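Local coordinates for protein putative oxidoreductase (Bacteroides fragilis NCTC 9343, PDB 3EOF) that binds flavin mononucleotide and probably acts as an FMN-dependent, NAD(P)H-using oxidoreductase of the nitroreductase family, at residues N26-T31 against A124-C129; L112-F117 against P153-T158; N211-L216 against T221-T226; T134-Q139 against K228-M233. All blocks are in the same frame, centred on the assembly; numbering follows the deposited sequence.

Interaction 1 (N26-T31 against A124-C129); sequences NDLLET and AGLGIC. With FMN (flavin mononucleotide), chain C.
Leu28 and Leu126 meet methyl to methyl, CD1 of Leu28 lying 3.6 Å from CD1 of Leu126, and this is the tight half of the contact. In Leu28, CG stands anti to the carbonyl carbon (chi1 -68°), and the isobutyl fork opens toward 124-129. One prong, CD1, takes Leu126. The other, CD2, stops 4.2 Å from Ala124 CB, a looser touch at a residue that is partly exposed. Behind the leucine pair the packing goes on: Leu28 also rests on Leu120 of helix 100-123, and Leu126 on Val159 and Tyr161. The turn that brings Leu126 in is a Schellman motif closing helix 100-123, with Gly125 at positive phi as its C-prime residue and Leu126 N bonded back to Ala121 O. Beyond the turn the chain becomes strand 127-131, an outer strand of the sheet within this chain, and runs toward the flavin, where Cys129 SG approaches FMN N1 at 3.6 Å. On the other side of helix 22-32, Asp27 and the exposed Glu30 turn from the leucines to the second subunit, packing on its Met3 and Ile174, and Asp27 OD2 adds a long, weak ion pair with Lys7 NZ of that subunit.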
# COMPACT_ATOMS: atom_id res chain seq x y z
N ASN A 26 4.45 7.45 -18.97
CA ASN A 26 4.36 8.69 -18.22
C ASN A 26 2.94 9.11 -17.95
O ASN A 26 2.68 9.69 -16.91
CB ASN A 26 5.09 9.82 -18.94
CG ASN A 26 6.61 9.65 -18.95
OD1 ASN A 26 7.21 8.99 -18.09
ND2 ASN A 26 7.23 10.27 -19.94
N ASP A 27 2.01 8.82 -18.86
CA ASP A 27 0.60 9.19 -18.66
C ASP A 27 -0.00 8.34 -17.52
O ASP A 27 -0.68 8.86 -16.66
CB ASP A 27 -0.19 9.04 -19.94
CG ASP A 27 -1.51 9.83 -19.95
OD1 ASP A 27 -1.69 10.79 -19.16
OD2 ASP A 27 -2.38 9.48 -20.78
N LEU A 28 0.28 7.04 -17.54
CA LEU A 28 -0.15 6.12 -16.49
C LEU A 28 0.43 6.53 -15.15
O LEU A 28 -0.28 6.61 -14.20
CB LEU A 28 0.30 4.68 -16.82
CG LEU A 28 -0.38 4.00 -18.01
CD1 LEU A 28 0.35 2.67 -18.32
CD2 LEU A 28 -1.84 3.81 -17.73
N LEU A 29 1.74 6.79 -15.09
CA LEU A 29 2.37 7.25 -13.86
C LEU A 29 1.79 8.61 -13.41
O LEU A 29 1.35 8.71 -12.28
CB LEU A 29 3.90 7.27 -13.99
CG LEU A 29 4.61 5.91 -14.06
CD1 LEU A 29 5.96 6.06 -14.67
CD2 LEU A 29 4.70 5.24 -12.69
N GLU A 30 1.69 9.60 -14.29
CA GLU A 30 1.17 10.88 -13.89
C GLU A 30 -0.21 10.73 -13.27
O GLU A 30 -0.52 11.38 -12.27
CB GLU A 30 1.10 11.85 -15.07
CG GLU A 30 0.72 13.26 -14.65
CD GLU A 30 0.69 14.26 -15.79
OE1 GLU A 30 0.95 13.90 -16.95
OE2 GLU A 30 0.42 15.42 -15.50
N THR A 31 -1.05 9.88 -13.87
CA THR A 31 -2.39 9.61 -13.35
C THR A 31 -2.28 8.82 -12.05
O THR A 31 -2.96 9.11 -11.09
CB THR A 31 -3.30 8.89 -14.38
OG1 THR A 31 -3.31 9.59 -15.64
CG2 THR A 31 -4.72 8.83 -13.87
N ALA A 124 -5.28 -0.17 -19.45
CA ALA A 124 -4.64 0.16 -20.72
C ALA A 124 -4.20 -1.11 -21.50
O ALA A 124 -3.56 -1.00 -22.54
CB ALA A 124 -3.44 1.09 -20.51
N GLY A 125 -4.54 -2.29 -21.04
CA GLY A 125 -4.20 -3.50 -21.80
C GLY A 125 -2.83 -4.08 -21.46
O GLY A 125 -2.37 -5.00 -22.09
N LEU A 126 -2.16 -3.54 -20.46
CA LEU A 126 -0.86 -4.10 -20.06
C LEU A 126 -1.01 -5.18 -18.97
O LEU A 126 -2.08 -5.36 -18.39
CB LEU A 126 0.06 -2.98 -19.58
CG LEU A 126 0.42 -1.85 -20.54
CD1 LEU A 126 0.84 -0.56 -19.78
CD2 LEU A 126 1.49 -2.25 -21.52
N GLY A 127 0.05 -5.94 -18.75
CA GLY A 127 0.06 -6.94 -17.70
C GLY A 127 1.17 -6.53 -16.75
O GLY A 127 2.20 -6.02 -17.15
N ILE A 128 0.94 -6.73 -15.48
CA ILE A 128 1.87 -6.36 -14.45
C ILE A 128 2.10 -7.57 -13.51
O ILE A 128 1.33 -8.52 -13.47
CB ILE A 128 1.35 -5.13 -13.63
CG1 ILE A 128 0.12 -5.50 -12.80
CG2 ILE A 128 1.01 -3.90 -14.57
CD1 ILE A 128 0.37 -6.17 -11.45
N CYS A 129 3.17 -7.47 -12.74
CA CYS A 129 3.53 -8.44 -11.73
C CYS A 129 4.33 -7.69 -10.68
O CYS A 129 5.26 -6.95 -11.01
CB CYS A 129 4.38 -9.55 -12.31
SG CYS A 129 4.75 -10.82 -11.11
N1 FMN C . 4.56 -12.88 -8.22
C2 FMN C . 5.77 -13.49 -8.57
O2 FMN C . 5.83 -14.28 -9.53
N3 FMN C . 6.93 -13.26 -7.84
C4 FMN C . 6.96 -12.41 -6.72
O4 FMN C . 8.08 -11.90 -6.35
C4A FMN C . 5.71 -11.81 -6.36
N5 FMN C . 5.65 -10.96 -5.27
C5A FMN C . 4.48 -10.31 -4.91
C6 FMN C . 4.53 -9.45 -3.80
C7 FMN C . 3.39 -8.78 -3.38
C7M FMN C . 3.51 -7.90 -2.16
C8 FMN C . 2.19 -8.97 -4.05
C8M FMN C . 1.05 -8.07 -3.73
C9 FMN C . 2.14 -9.83 -5.17
C9A FMN C . 3.28 -10.53 -5.63
N10 FMN C . 3.31 -11.41 -6.74
C10 FMN C . 4.52 -12.04 -7.10
C1' FMN C . 2.05 -11.78 -7.52
C2' FMN C . 1.22 -12.74 -6.69
O2' FMN C . 1.89 -14.01 -6.66
C3' FMN C . -0.21 -12.81 -7.19
O3' FMN C . -0.92 -11.58 -7.01
C4' FMN C . -1.01 -13.93 -6.50
O4' FMN C . -0.54 -15.20 -6.91
C5' FMN C . -2.44 -13.87 -6.95
O5' FMN C . -2.37 -13.89 -8.38
P FMN C . -3.19 -12.82 -9.29
O1P FMN C . -2.66 -11.39 -9.06
O2P FMN C . -4.64 -12.88 -8.89
O3P FMN C . -3.05 -13.36 -10.72

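Interaction 2 (L112-F117 against P153-T158); sequences LVAQTF and PITTVT
The ring of Phe117 meets Val157 at its edge, where CG1 of Val157 lies near the ring plane, 4.4 Å from CE2. Leu29 and Ser32 of helix 22-32 and Leu75 of strand 73-80 also touch the Phe117 side chain. This is helix-on-sheet packing in the core of the nitroreductase fold, helix 100-123 lying against the antiparallel strand 151-160. One helical turn before Phe117, Ala114 makes the second point of contact, its CB 4.2 Å from CG2 of Thr155. The small side chain lets the helix come close, and the alpha carbons of Ala114 and Thr155 are 8.0 Å apart. Thr155 and Val157 alternate with Thr156 and Thr158 along the strand, the first pair directed at the helix and the second pair at the other side of the sheet. Thr155 divides its branches: OG1 lies anti to the backbone N (chi1 -168°) and makes a weak bond to Leu131 O on the neighbouring strand, which leaves the methyl for Ala114. Strand 151-160 carries a classic beta bulge here, Ile154 and Thr155 together standing opposite Phe77 of strand 73-80. Elsewhere on the helix, Leu112 touches a bound FMN, and Thr116 lies at the subunit interface near Gln115 of the second subunit. Leu112 O there accepts from Thr116 N at 3.0 Å and, from the opposite face of its plane, from Thr116 OG1 at 2.7 Å.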
# COMPACT_ATOMS: atom_id res chain seq x y z
N LEU A 112 -0.04 3.01 -2.55
CA LEU A 112 -1.28 3.56 -3.18
C LEU A 112 -1.06 3.94 -4.62
O LEU A 112 -1.88 3.67 -5.48
CB LEU A 112 -1.76 4.76 -2.38
CG LEU A 112 -2.75 4.50 -1.25
CD1 LEU A 112 -2.62 3.22 -0.45
CD2 LEU A 112 -2.74 5.69 -0.34
N VAL A 113 0.06 4.61 -4.89
CA VAL A 113 0.47 4.93 -6.26
C VAL A 113 0.69 3.66 -7.10
O VAL A 113 0.19 3.53 -8.22
CB VAL A 113 1.77 5.80 -6.30
CG1 VAL A 113 2.33 5.86 -7.67
CG2 VAL A 113 1.51 7.17 -5.78
N ALA A 114 1.48 2.73 -6.56
CA ALA A 114 1.82 1.53 -7.28
C ALA A 114 0.64 0.77 -7.72
O ALA A 114 0.59 0.31 -8.87
CB ALA A 114 2.76 0.63 -6.43
N GLN A 115 -0.32 0.62 -6.83
CA GLN A 115 -1.55 -0.08 -7.16
C GLN A 115 -2.48 0.75 -8.04
O GLN A 115 -3.20 0.19 -8.84
CB GLN A 115 -2.26 -0.53 -5.90
CG GLN A 115 -3.49 -1.38 -6.15
CD GLN A 115 -3.23 -2.62 -7.00
OE1 GLN A 115 -2.19 -3.27 -6.94
NE2 GLN A 115 -4.22 -2.96 -7.76
N THR A 116 -2.46 2.07 -7.94
CA THR A 116 -3.27 2.90 -8.85
C THR A 116 -2.67 2.70 -10.23
O THR A 116 -3.38 2.43 -11.19
CB THR A 116 -3.34 4.39 -8.44
OG1 THR A 116 -3.83 4.50 -7.10
CG2 THR A 116 -4.28 5.15 -9.36
N PHE A 117 -1.35 2.76 -10.32
CA PHE A 117 -0.67 2.51 -11.58
C PHE A 117 -1.02 1.15 -12.16
O PHE A 117 -1.41 1.08 -13.32
CB PHE A 117 0.86 2.60 -11.43
CG PHE A 117 1.58 2.12 -12.64
CD1 PHE A 117 1.72 2.93 -13.75
CD2 PHE A 117 2.08 0.81 -12.69
CE1 PHE A 117 2.34 2.44 -14.91
CE2 PHE A 117 2.68 0.32 -13.83
CZ PHE A 117 2.83 1.13 -14.93
N PRO A 153 13.27 1.31 -1.23
CA PRO A 153 12.45 0.63 -2.22
C PRO A 153 11.37 -0.20 -1.55
O PRO A 153 11.66 -1.00 -0.65
CB PRO A 153 13.44 -0.27 -2.93
CG PRO A 153 14.41 -0.63 -1.87
CD PRO A 153 14.58 0.63 -1.08
N ILE A 154 10.12 0.06 -1.93
CA ILE A 154 8.96 -0.60 -1.33
C ILE A 154 8.55 -1.81 -2.15
O ILE A 154 8.56 -2.94 -1.65
CB ILE A 154 7.76 0.39 -1.15
CG1 ILE A 154 8.15 1.46 -0.11
CG2 ILE A 154 6.47 -0.32 -0.65
CD1 ILE A 154 8.62 0.92 1.22
N THR A 155 8.15 -1.58 -3.39
CA THR A 155 7.86 -2.69 -4.28
C THR A 155 8.30 -2.38 -5.72
O THR A 155 8.60 -1.24 -6.04
CB THR A 155 6.42 -3.15 -4.25
OG1 THR A 155 6.33 -4.41 -4.94
CG2 THR A 155 5.55 -2.11 -4.91
N THR A 156 8.35 -3.43 -6.54
CA THR A 156 8.77 -3.36 -7.92
C THR A 156 7.73 -4.03 -8.75
O THR A 156 7.21 -5.06 -8.35
CB THR A 156 10.11 -4.09 -8.12
OG1 THR A 156 11.05 -3.53 -7.19
CG2 THR A 156 10.61 -3.88 -9.59
N VAL A 157 7.41 -3.42 -9.89
CA VAL A 157 6.44 -3.93 -10.81
C VAL A 157 7.04 -4.04 -12.18
O VAL A 157 7.56 -3.06 -12.73
CB VAL A 157 5.23 -3.01 -10.84
CG1 VAL A 157 4.22 -3.39 -11.92
CG2 VAL A 157 4.58 -2.98 -9.47
N THR A 158 6.96 -5.24 -12.74
CA THR A 158 7.35 -5.52 -14.14
C THR A 158 6.05 -5.30 -14.95
O THR A 158 4.98 -5.74 -14.55
CB THR A 158 7.95 -6.91 -14.24
OG1 THR A 158 6.99 -7.89 -13.83
CG2 THR A 158 9.24 -6.98 -13.32

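Interaction 3 (N211-L216 against T221-T226); sequences NQKETL and TDVRYT
Lys213 and Asp222 carry the charged part of this surface contact, a salt bridge in which NZ of Lys213 gives a hydrogen bond to OD2 of Asp222 at 2.9 Å. The ammonium reaches the anti lone pair of OD2, the one directed away from OD1. A bend at chi2 (-57°) followed by an extended end carries the lysine chain across the aspartate, and its CE lies 3.5 Å from Asp222 CB. The second carboxylate oxygen is held from its own segment: Thr221 OG1 donates to Asp222 OD1 at 2.7 Å, coming from above the carboxylate plane, 55° out of it. Both oxygens are therefore engaged, which would steady the group's rotation. Van der Waals contacts centre on Val223. Its CG2 lies 4.0 Å from Lys213 CE, while the amide oxygen OD1 of Asn211 packs against its CG1 methyl at 3.8 Å. The amide nitrogen of Asn211 is turned elsewhere, bonding Phe207 O in the preceding helix. Thr215, farther along the loop, binds Arg91 O of the second subunit. The arrangement is the connection between two consecutive helices: a Schellman motif, with Gln212 as its C-prime residue at positive phi, ends helix 202-209, and the loop after it folds against helix 216-224.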
# COMPACT_ATOMS: atom_id res chain seq x y z
N ASN A 211 6.20 -30.24 -3.78
CA ASN A 211 6.96 -29.71 -2.67
C ASN A 211 7.16 -30.71 -1.52
O ASN A 211 7.73 -30.37 -0.51
CB ASN A 211 6.36 -28.39 -2.20
CG ASN A 211 6.82 -27.23 -3.04
OD1 ASN A 211 7.99 -26.86 -2.99
ND2 ASN A 211 5.90 -26.63 -3.81
N GLN A 212 6.72 -31.95 -1.73
CA GLN A 212 6.85 -33.04 -0.78
C GLN A 212 6.12 -32.80 0.53
O GLN A 212 6.54 -33.29 1.58
CB GLN A 212 8.34 -33.31 -0.46
CG GLN A 212 9.29 -33.42 -1.64
CD GLN A 212 8.99 -34.60 -2.52
OE1 GLN A 212 7.94 -34.66 -3.17
NE2 GLN A 212 9.92 -35.56 -2.56
N LYS A 213 5.00 -32.09 0.48
CA LYS A 213 4.24 -31.74 1.68
C LYS A 213 2.94 -32.48 1.68
O LYS A 213 2.60 -33.13 0.70
CB LYS A 213 4.00 -30.22 1.74
CG LYS A 213 5.29 -29.39 1.82
CD LYS A 213 6.16 -29.78 3.03
CE LYS A 213 7.53 -29.11 3.01
NZ LYS A 213 8.26 -29.54 4.22
N GLU A 214 2.22 -32.41 2.79
CA GLU A 214 0.94 -33.08 2.92
C GLU A 214 -0.19 -32.08 2.78
O GLU A 214 -1.24 -32.40 2.24
CB GLU A 214 0.91 -33.86 4.25
CG GLU A 214 1.93 -35.04 4.18
CD GLU A 214 2.17 -35.84 5.47
OE1 GLU A 214 1.67 -35.46 6.56
OE2 GLU A 214 2.91 -36.86 5.38
N THR A 215 0.05 -30.85 3.22
CA THR A 215 -0.98 -29.80 3.15
C THR A 215 -0.45 -28.53 2.49
O THR A 215 0.76 -28.27 2.43
CB THR A 215 -1.50 -29.47 4.55
OG1 THR A 215 -0.51 -28.73 5.24
CG2 THR A 215 -1.81 -30.73 5.34
N LEU A 216 -1.38 -27.73 1.99
CA LEU A 216 -1.04 -26.51 1.31
C LEU A 216 -0.24 -25.51 2.21
O LEU A 216 0.82 -25.05 1.81
CB LEU A 216 -2.30 -25.89 0.68
CG LEU A 216 -2.08 -24.63 -0.15
CD1 LEU A 216 -1.08 -24.95 -1.27
CD2 LEU A 216 -3.40 -24.12 -0.67
N THR A 221 4.79 -22.41 4.86
CA THR A 221 5.55 -22.31 6.10
C THR A 221 6.91 -22.98 6.00
O THR A 221 7.86 -22.52 6.60
CB THR A 221 4.79 -22.98 7.28
OG1 THR A 221 4.69 -24.39 7.07
CG2 THR A 221 3.38 -22.41 7.43
N ASP A 222 6.99 -24.07 5.25
CA ASP A 222 8.24 -24.82 5.15
C ASP A 222 9.17 -24.45 3.99
O ASP A 222 10.39 -24.68 4.06
CB ASP A 222 7.94 -26.32 5.09
CG ASP A 222 7.19 -26.84 6.33
OD1 ASP A 222 6.85 -26.05 7.25
OD2 ASP A 222 6.92 -28.06 6.36
N VAL A 223 8.59 -23.92 2.92
CA VAL A 223 9.35 -23.65 1.70
C VAL A 223 9.34 -22.19 1.25
O VAL A 223 10.38 -21.57 1.12
CB VAL A 223 8.79 -24.55 0.52
CG1 VAL A 223 9.51 -24.23 -0.77
CG2 VAL A 223 8.87 -26.04 0.88
N ARG A 224 8.16 -21.63 1.05
CA ARG A 224 8.03 -20.28 0.49
C ARG A 224 8.38 -19.14 1.45
O ARG A 224 9.17 -18.27 1.13
CB ARG A 224 6.61 -20.02 -0.06
CG ARG A 224 6.17 -20.83 -1.25
CD ARG A 224 6.73 -20.37 -2.61
NE ARG A 224 6.38 -18.98 -2.97
CZ ARG A 224 5.18 -18.54 -3.38
NH1 ARG A 224 4.13 -19.34 -3.44
NH2 ARG A 224 5.02 -17.26 -3.69
N TYR A 225 7.75 -19.14 2.62
CA TYR A 225 7.88 -18.02 3.52
C TYR A 225 8.09 -18.59 4.87
O TYR A 225 7.17 -18.62 5.70
CB TYR A 225 6.61 -17.17 3.49
CG TYR A 225 6.19 -16.72 2.09
CD1 TYR A 225 6.94 -15.78 1.37
CD2 TYR A 225 5.04 -17.22 1.51
CE1 TYR A 225 6.55 -15.36 0.09
CE2 TYR A 225 4.64 -16.81 0.25
CZ TYR A 225 5.39 -15.90 -0.46
OH TYR A 225 4.96 -15.52 -1.71
N THR A 226 9.33 -19.02 5.09
CA THR A 226 9.73 -19.73 6.29
C THR A 226 10.01 -18.81 7.47
O THR A 226 10.28 -17.61 7.31
CB THR A 226 10.99 -20.60 6.03
OG1 THR A 226 12.11 -19.77 5.78
CG2 THR A 226 10.79 -21.55 4.84

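Interaction 4 (T134-Q139 against K228-M233); sequences TTYNPQ and KDNEFM
Thr135 O and Met233 O are joined by a water that donates to both, at 2.6 Å to Thr135 O and 2.7 Å to Met233 O, a bridge between two backbone carbonyls. A second water lies in the plane of the Tyr136 ring, at its edge, 3.0 Å from Tyr136 OH, and donates to OD1 of Asn230 at 2.8 Å. The amide nitrogen of Asn230 bonds Gly96 O of the second subunit, tying this stretch of helix 227-243 to the dimer interface. Among these polar links sits the selenomethionine Met233, whose side chain crosses that of Tyr136 at about a right angle. Its CG lies 3.4 Å from Tyr136 CD2, an oblique approach to the ring. A chi2 of -27° brings SE of Met233 beside the Tyr136 ring, 4.8 Å from its centroid and 57° off the ring normal, an oblique Met-aromatic contact. Met101 of the second subunit packs on both Tyr136 and Met233. Helix 227-243 is thus fastened to the segment leading into helix 138-145 by a nonpolar centre and water-mediated polar flanks, a seam that relies on ordered water for its polar links.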
# COMPACT_ATOMS: atom_id res chain seq x y z
N THR A 134 11.64 -7.21 -3.48
CA THR A 134 12.13 -5.86 -3.19
C THR A 134 12.49 -5.65 -1.74
O THR A 134 13.42 -4.93 -1.46
CB THR A 134 11.05 -4.80 -3.56
OG1 THR A 134 10.67 -4.97 -4.91
CG2 THR A 134 11.57 -3.43 -3.44
N THR A 135 11.69 -6.23 -0.83
CA THR A 135 11.89 -6.14 0.60
C THR A 135 12.78 -7.30 1.11
O THR A 135 13.13 -7.35 2.28
CB THR A 135 10.55 -5.98 1.32
OG1 THR A 135 9.60 -6.90 0.78
CG2 THR A 135 10.00 -4.57 1.10
N TYR A 136 13.14 -8.24 0.25
CA TYR A 136 14.17 -9.27 0.65
C TYR A 136 15.56 -8.71 0.38
O TYR A 136 16.54 -9.00 1.11
CB TYR A 136 14.03 -10.59 -0.11
CG TYR A 136 12.86 -11.41 0.37
CD1 TYR A 136 11.56 -11.02 0.05
CD2 TYR A 136 13.06 -12.53 1.17
CE1 TYR A 136 10.48 -11.73 0.50
CE2 TYR A 136 11.98 -13.25 1.64
CZ TYR A 136 10.69 -12.86 1.29
OH TYR A 136 9.60 -13.57 1.75
N ASN A 137 15.68 -7.99 -0.73
CA ASN A 137 16.97 -7.41 -1.13
C ASN A 137 16.97 -5.92 -1.34
O ASN A 137 17.49 -5.44 -2.35
CB ASN A 137 17.43 -8.08 -2.41
CG ASN A 137 18.07 -9.43 -2.17
OD1 ASN A 137 18.90 -9.59 -1.27
ND2 ASN A 137 17.73 -10.39 -3.02
N PRO A 138 16.48 -5.17 -0.34
CA PRO A 138 16.43 -3.73 -0.52
C PRO A 138 17.84 -3.15 -0.64
O PRO A 138 18.05 -2.24 -1.43
CB PRO A 138 15.69 -3.23 0.75
CG PRO A 138 16.00 -4.29 1.78
CD PRO A 138 15.95 -5.56 0.98
N GLN A 139 18.82 -3.64 0.09
CA GLN A 139 20.13 -3.04 -0.07
C GLN A 139 20.63 -3.09 -1.50
O GLN A 139 21.19 -2.12 -1.97
CB GLN A 139 21.15 -3.66 0.87
CG GLN A 139 22.49 -2.83 0.91
CD GLN A 139 22.27 -1.40 1.41
OE1 GLN A 139 21.73 -1.22 2.49
NE2 GLN A 139 22.67 -0.39 0.62
N LYS A 228 12.51 -18.99 9.64
CA LYS A 228 13.90 -18.57 9.61
C LYS A 228 14.15 -17.42 8.65
O LYS A 228 14.76 -16.43 9.05
CB LYS A 228 14.85 -19.72 9.31
CG LYS A 228 15.15 -20.56 10.53
CD LYS A 228 15.97 -21.80 10.16
CE LYS A 228 16.07 -22.79 11.34
NZ LYS A 228 16.73 -24.06 10.92
N ASP A 229 13.65 -17.53 7.42
CA ASP A 229 13.81 -16.44 6.46
C ASP A 229 13.13 -15.18 6.89
O ASP A 229 13.71 -14.12 6.74
CB ASP A 229 13.33 -16.82 5.07
CG ASP A 229 14.20 -17.89 4.46
OD1 ASP A 229 15.23 -18.24 5.09
OD2 ASP A 229 13.86 -18.38 3.38
N ASN A 230 11.90 -15.31 7.39
CA ASN A 230 11.11 -14.17 7.84
C ASN A 230 11.79 -13.36 8.95
O ASN A 230 11.72 -12.13 8.96
CB ASN A 230 9.73 -14.65 8.31
CG ASN A 230 8.83 -15.09 7.15
OD1 ASN A 230 9.04 -14.69 6.00
ND2 ASN A 230 7.86 -15.92 7.44
N GLU A 231 12.40 -14.07 9.88
CA GLU A 231 13.12 -13.46 10.98
C GLU A 231 14.39 -12.77 10.49
O GLU A 231 14.68 -11.64 10.88
CB GLU A 231 13.39 -14.54 12.03
CG GLU A 231 12.09 -14.92 12.73
CD GLU A 231 12.22 -16.10 13.63
OE1 GLU A 231 13.35 -16.64 13.79
OE2 GLU A 231 11.14 -16.50 14.15
N PHE A 232 15.14 -13.46 9.63
CA PHE A 232 16.34 -12.91 9.05
C PHE A 232 16.00 -11.62 8.28
O PHE A 232 16.70 -10.61 8.40
CB PHE A 232 16.97 -13.88 8.07
CG PHE A 232 18.27 -13.38 7.46
CD1 PHE A 232 18.27 -12.61 6.31
CD2 PHE A 232 19.49 -13.71 8.04
CE1 PHE A 232 19.44 -12.17 5.77
CE2 PHE A 232 20.66 -13.27 7.48
CZ PHE A 232 20.62 -12.50 6.34
N MSE A 233 14.97 -11.70 7.47
CA MSE A 233 14.49 -10.56 6.68
C MSE A 233 13.96 -9.40 7.50
O MSE A 233 13.99 -8.24 7.06
CB MSE A 233 13.40 -10.97 5.70
CG MSE A 233 13.79 -11.74 4.43
SE MSE A 233 15.57 -11.46 3.73
CE MSE A 233 16.24 -13.35 3.96
O HOH W 1 14.59 -7.67 4.45
O HOH W 2 10.56 -15.52 3.81

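Interactions 1 and 2 form one continuous core, their centres about 11 Å apart: Leu28 CB touches Phe117 CE1 at 3.6 Å, and Cys129 O probably accepts from Thr158 N at 3.0 Å between neighbouring strands. Interaction 2 also meets interaction 4, where Thr156 OG1 and Thr134 OG1 are 2.7 Å apart, a probable hydrogen bond. Interaction 4 in turn touches interaction 3, Tyr136 OH lying 3.5 Å from Tyr225 CD1. Interactions 1 and 3 are the most distant, with centres about 34 Å apart. Cys129 and Leu112 belong to FMN pockets, and the side chain of Tyr136 is about 7 Å from a bound FMN. All four contacts touch the second subunit.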